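Carboxypeptidase Y inhibitor (Saccharomyces cerevisiae, PDB 1WPX) inhibits carboxypeptidase Y, a serine proteinase, specifically and potently, as a member of the phosphatidylethanolamine-binding protein family. Local coordinates at residues C111-D117 and S144-Y150. Residues are numbered along the deposited sequence.
Sequences CHLVECD and SNTLIEY. With SO4 (sulfate ion), chain G.
Residues 111-117, on strand 110-120, pair antiparallel with residues 144-150, which include the short, bulged strand 145-148; the other edge of 111-117 is bonded to strand 90-96 through M94 and L92. C116 and N145 form a hydrogen-bonded pair (CA-CA 5.1 Å; C116 N to N145 O 2.8 Å, N145 N to C116 O 2.9 Å), E115 and T146 a non-hydrogen-bonded one (CA-CA 4.4 Å), and V114 and I148 again a hydrogen-bonded one (CA-CA 5.0 Å). D117 (phi/psi 57/46) turns the corner where the pairing ends. Between V114 and E115 the register slips by one residue, a classic beta bulge in which L147 (phi/psi -80/-35) and I148 both face V114. V114 O accepts L147 N at 2.9 Å and, weakly, I148 N at 3.4 Å, while V114 N donates to I148 O at 3.2 Å.

The bulge shapes the packing. V114 (chi1 t) faces the hollow between L147 and I148, its CG1 4.0 Å from L147 CB and its CB 4.0 Å from I148 CB. Toward the D117 end, C116 SG meets L147 CD1 at 3.9 Å; toward the other end, C111 SG meets I148 CG2 at 4.0 Å. W201 of helix 198-203 covers V114 and L147. On the opposite face, E115 CG lies 3.5 Å from T146 OG1. Beyond the pairing, L113 CB abuts the edge of the Y150 ring (CD1, 4.0 Å), whose OH bonds to A58 and Y41.

H112 ND1 donates to M151 O and H112 NE2 to sulfate O4 (2.7 Å), an anion probably from the crystallisation liquor and also held by A154 and Y164. Hydrogens on both ring nitrogens imply a positively charged imidazolium suited to an anion, consistent with the family's phospholipid head-group pocket.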
ATOM      1  N   CYS B 111      31.835  -5.682   0.746  1.00 46.60           N
ATOM      2  CA  CYS B 111      31.307  -7.038   0.676  1.00 44.61           C
ATOM      3  C   CYS B 111      30.785  -7.562   2.014  1.00 43.32           C
ATOM      4  O   CYS B 111      31.548  -7.801   2.950  1.00 42.21           O
ATOM      5  CB  CYS B 111      32.384  -7.974   0.119  1.00 44.45           C
ATOM      6  SG  CYS B 111      31.749  -9.526  -0.520  1.00 44.46           S
ATOM      7  N   HIS B 112      29.474  -7.760   2.083  1.00 40.84           N
ATOM      8  CA  HIS B 112      28.840  -8.236   3.300  1.00 40.52           C
ATOM      9  C   HIS B 112      28.557  -9.734   3.316  1.00 39.71           C
ATOM     10  O   HIS B 112      28.544 -10.363   4.380  1.00 39.09           O
ATOM     11  CB  HIS B 112      27.535  -7.467   3.528  1.00 41.24           C
ATOM     12  CG  HIS B 112      27.732  -6.115   4.138  1.00 42.40           C
ATOM     13  ND1 HIS B 112      27.914  -5.930   5.490  1.00 43.06           N
ATOM     14  CD2 HIS B 112      27.810  -4.886   3.576  1.00 42.67           C
ATOM     15  CE1 HIS B 112      28.093  -4.644   5.738  1.00 42.63           C
ATOM     16  NE2 HIS B 112      28.035  -3.989   4.593  1.00 42.00           N
ATOM     17  N   LEU B 113      28.340 -10.311   2.142  1.00 38.74           N
ATOM     18  CA  LEU B 113      28.021 -11.726   2.077  1.00 38.02           C
ATOM     19  C   LEU B 113      28.137 -12.263   0.664  1.00 37.96           C
ATOM     20  O   LEU B 113      27.877 -11.548  -0.308  1.00 38.46           O
ATOM     21  CB  LEU B 113      26.603 -11.936   2.622  1.00 37.65           C
ATOM     22  CG  LEU B 113      25.887 -13.290   2.657  1.00 37.55           C
ATOM     23  CD1 LEU B 113      25.340 -13.607   1.289  1.00 37.93           C
ATOM     24  CD2 LEU B 113      26.826 -14.373   3.157  1.00 35.77           C
ATOM     25  N   VAL B 114      28.552 -13.524   0.566  1.00 37.45           N
ATOM     26  CA  VAL B 114      28.706 -14.216  -0.708  1.00 36.51           C
ATOM     27  C   VAL B 114      28.606 -15.717  -0.487  1.00 36.12           C
ATOM     28  O   VAL B 114      29.558 -16.343  -0.043  1.00 36.46           O
ATOM     29  CB  VAL B 114      30.068 -13.929  -1.374  1.00 34.80           C
ATOM     30  CG1 VAL B 114      30.231 -14.810  -2.602  1.00 35.84           C
ATOM     31  CG2 VAL B 114      30.158 -12.480  -1.780  1.00 32.93           C
ATOM     32  N   GLU B 115      27.442 -16.279  -0.791  1.00 37.18           N
ATOM     33  CA  GLU B 115      27.196 -17.710  -0.646  1.00 36.73           C
ATOM     34  C   GLU B 115      27.073 -18.326  -2.032  1.00 35.98           C
ATOM     35  O   GLU B 115      26.347 -17.805  -2.884  1.00 35.57           O
ATOM     36  CB  GLU B 115      25.897 -17.943   0.107  1.00 39.62           C
ATOM     37  CG  GLU B 115      26.064 -18.508   1.481  1.00 43.03           C
ATOM     38  CD  GLU B 115      24.744 -18.968   2.038  1.00 44.96           C
ATOM     39  OE1 GLU B 115      23.856 -18.109   2.231  1.00 45.95           O
ATOM     40  OE2 GLU B 115      24.592 -20.187   2.269  1.00 45.18           O
ATOM     41  N   CYS B 116      27.762 -19.441  -2.259  1.00 34.73           N
ATOM     42  CA  CYS B 116      27.716 -20.081  -3.566  1.00 34.57           C
ATOM     43  C   CYS B 116      27.304 -21.541  -3.524  1.00 34.84           C
ATOM     44  O   CYS B 116      27.200 -22.148  -2.453  1.00 34.25           O
ATOM     45  CB  CYS B 116      29.074 -19.965  -4.254  1.00 32.58           C
ATOM     46  SG  CYS B 116      29.747 -18.296  -4.277  1.00 34.80           S
ATOM     47  N   ASP B 117      27.075 -22.093  -4.714  1.00 34.10           N
ATOM     48  CA  ASP B 117      26.679 -23.482  -4.875  1.00 34.49           C
ATOM     49  C   ASP B 117      25.404 -23.770  -4.085  1.00 35.38           C
ATOM     50  O   ASP B 117      25.313 -24.768  -3.370  1.00 34.01           O
ATOM     51  CB  ASP B 117      27.803 -24.408  -4.414  1.00 33.68           C
ATOM     52  CG  ASP B 117      29.167 -23.955  -4.899  1.00 35.49           C
ATOM     53  OD1 ASP B 117      29.325 -23.704  -6.116  1.00 33.76           O
ATOM     54  OD2 ASP B 117      30.087 -23.850  -4.056  1.00 35.31           O
ATOM     55  N   SER B 144      26.278 -25.821   0.241  1.00 42.57           N
ATOM     56  CA  SER B 144      26.750 -24.521  -0.223  1.00 43.36           C
ATOM     57  C   SER B 144      28.144 -24.195   0.298  1.00 42.24           C
ATOM     58  O   SER B 144      28.657 -24.873   1.185  1.00 42.39           O
ATOM     59  CB  SER B 144      25.772 -23.420   0.196  1.00 43.35           C
ATOM     60  OG  SER B 144      25.671 -23.339   1.608  1.00 45.21           O
ATOM     61  N   ASN B 145      28.754 -23.158  -0.267  1.00 41.61           N
ATOM     62  CA  ASN B 145      30.083 -22.721   0.146  1.00 41.98           C
ATOM     63  C   ASN B 145      30.090 -21.210   0.324  1.00 42.14           C
ATOM     64  O   ASN B 145      29.847 -20.458  -0.621  1.00 43.71           O
ATOM     65  CB  ASN B 145      31.148 -23.115  -0.892  1.00 43.70           C
ATOM     66  CG  ASN B 145      31.317 -24.626  -1.022  1.00 45.78           C
ATOM     67  OD1 ASN B 145      30.588 -25.289  -1.763  1.00 46.48           O
ATOM     68  ND2 ASN B 145      32.276 -25.175  -0.285  1.00 45.02           N
ATOM     69  N   THR B 146      30.368 -20.768   1.543  1.00 41.11           N
ATOM     70  CA  THR B 146      30.411 -19.348   1.847  1.00 40.70           C
ATOM     71  C   THR B 146      31.808 -18.791   1.593  1.00 40.71           C
ATOM     72  O   THR B 146      32.747 -19.121   2.309  1.00 43.12           O
ATOM     73  CB  THR B 146      30.045 -19.090   3.330  1.00 40.41           C
ATOM     74  OG1 THR B 146      28.700 -19.518   3.577  1.00 40.17           O
ATOM     75  CG2 THR B 146      30.170 -17.612   3.666  1.00 41.45           C
ATOM     76  N   LEU B 147      31.950 -17.954   0.574  1.00 39.76           N
ATOM     77  CA  LEU B 147      33.242 -17.355   0.277  1.00 40.11           C
ATOM     78  C   LEU B 147      33.498 -16.185   1.220  1.00 40.85           C
ATOM     79  O   LEU B 147      34.635 -15.931   1.611  1.00 41.03           O
ATOM     80  CB  LEU B 147      33.296 -16.848  -1.167  1.00 40.63           C
ATOM     81  CG  LEU B 147      33.118 -17.860  -2.300  1.00 41.74           C
ATOM     82  CD1 LEU B 147      33.392 -17.168  -3.629  1.00 39.68           C
ATOM     83  CD2 LEU B 147      34.057 -19.035  -2.105  1.00 40.33           C
ATOM     84  N   ILE B 148      32.434 -15.471   1.577  1.00 42.14           N
ATOM     85  CA  ILE B 148      32.532 -14.324   2.476  1.00 43.82           C
ATOM     86  C   ILE B 148      31.424 -14.392   3.525  1.00 45.65           C
ATOM     87  O   ILE B 148      30.275 -14.061   3.237  1.00 47.32           O
ATOM     88  CB  ILE B 148      32.396 -12.998   1.693  1.00 42.99           C
ATOM     89  CG1 ILE B 148      33.553 -12.855   0.699  1.00 43.93           C
ATOM     90  CG2 ILE B 148      32.354 -11.825   2.654  1.00 42.35           C
ATOM     91  CD1 ILE B 148      34.923 -12.763   1.340  1.00 41.35           C
ATOM     92  N   GLU B 149      31.765 -14.818   4.738  1.00 46.58           N
ATOM     93  CA  GLU B 149      30.772 -14.932   5.803  1.00 48.71           C
ATOM     94  C   GLU B 149      29.948 -13.654   5.975  1.00 47.83           C
ATOM     95  O   GLU B 149      30.411 -12.553   5.675  1.00 47.41           O
ATOM     96  CB  GLU B 149      31.442 -15.325   7.129  1.00 51.48           C
ATOM     97  CG  GLU B 149      32.539 -14.381   7.634  1.00 60.33           C
ATOM     98  CD  GLU B 149      33.765 -14.294   6.713  1.00 64.81           C
ATOM     99  OE1 GLU B 149      34.166 -15.332   6.132  1.00 65.16           O
ATOM    100  OE2 GLU B 149      34.340 -13.184   6.588  1.00 67.13           O
ATOM    101  N   TYR B 150      28.715 -13.813   6.448  1.00 46.23           N
ATOM    102  CA  TYR B 150      27.815 -12.686   6.640  1.00 45.57           C
ATOM    103  C   TYR B 150      28.251 -11.692   7.705  1.00 45.71           C
ATOM    104  O   TYR B 150      28.741 -12.068   8.768  1.00 45.02           O
ATOM    105  CB  TYR B 150      26.411 -13.175   7.005  1.00 44.83           C
ATOM    106  CG  TYR B 150      25.417 -12.051   7.224  1.00 44.35           C
ATOM    107  CD1 TYR B 150      24.798 -11.424   6.143  1.00 46.15           C
ATOM    108  CD2 TYR B 150      25.112 -11.597   8.506  1.00 43.00           C
ATOM    109  CE1 TYR B 150      23.895 -10.370   6.332  1.00 44.78           C
ATOM    110  CE2 TYR B 150      24.216 -10.546   8.709  1.00 42.86           C
ATOM    111  CZ  TYR B 150      23.609  -9.938   7.615  1.00 44.59           C
ATOM    112  OH  TYR B 150      22.711  -8.908   7.795  1.00 45.07           O
TER
HETATM  113  S   SO4 G 902      29.022  -1.010   5.885  1.00 73.88           S
HETATM  114  O1  SO4 G 902      30.329  -1.579   6.256  1.00 75.28           O
HETATM  115  O2  SO4 G 902      27.979  -1.582   6.757  1.00 73.76           O
HETATM  116  O3  SO4 G 902      29.063   0.456   6.049  1.00 75.27           O
HETATM  117  O4  SO4 G 902      28.731  -1.333   4.478  1.00 73.68           O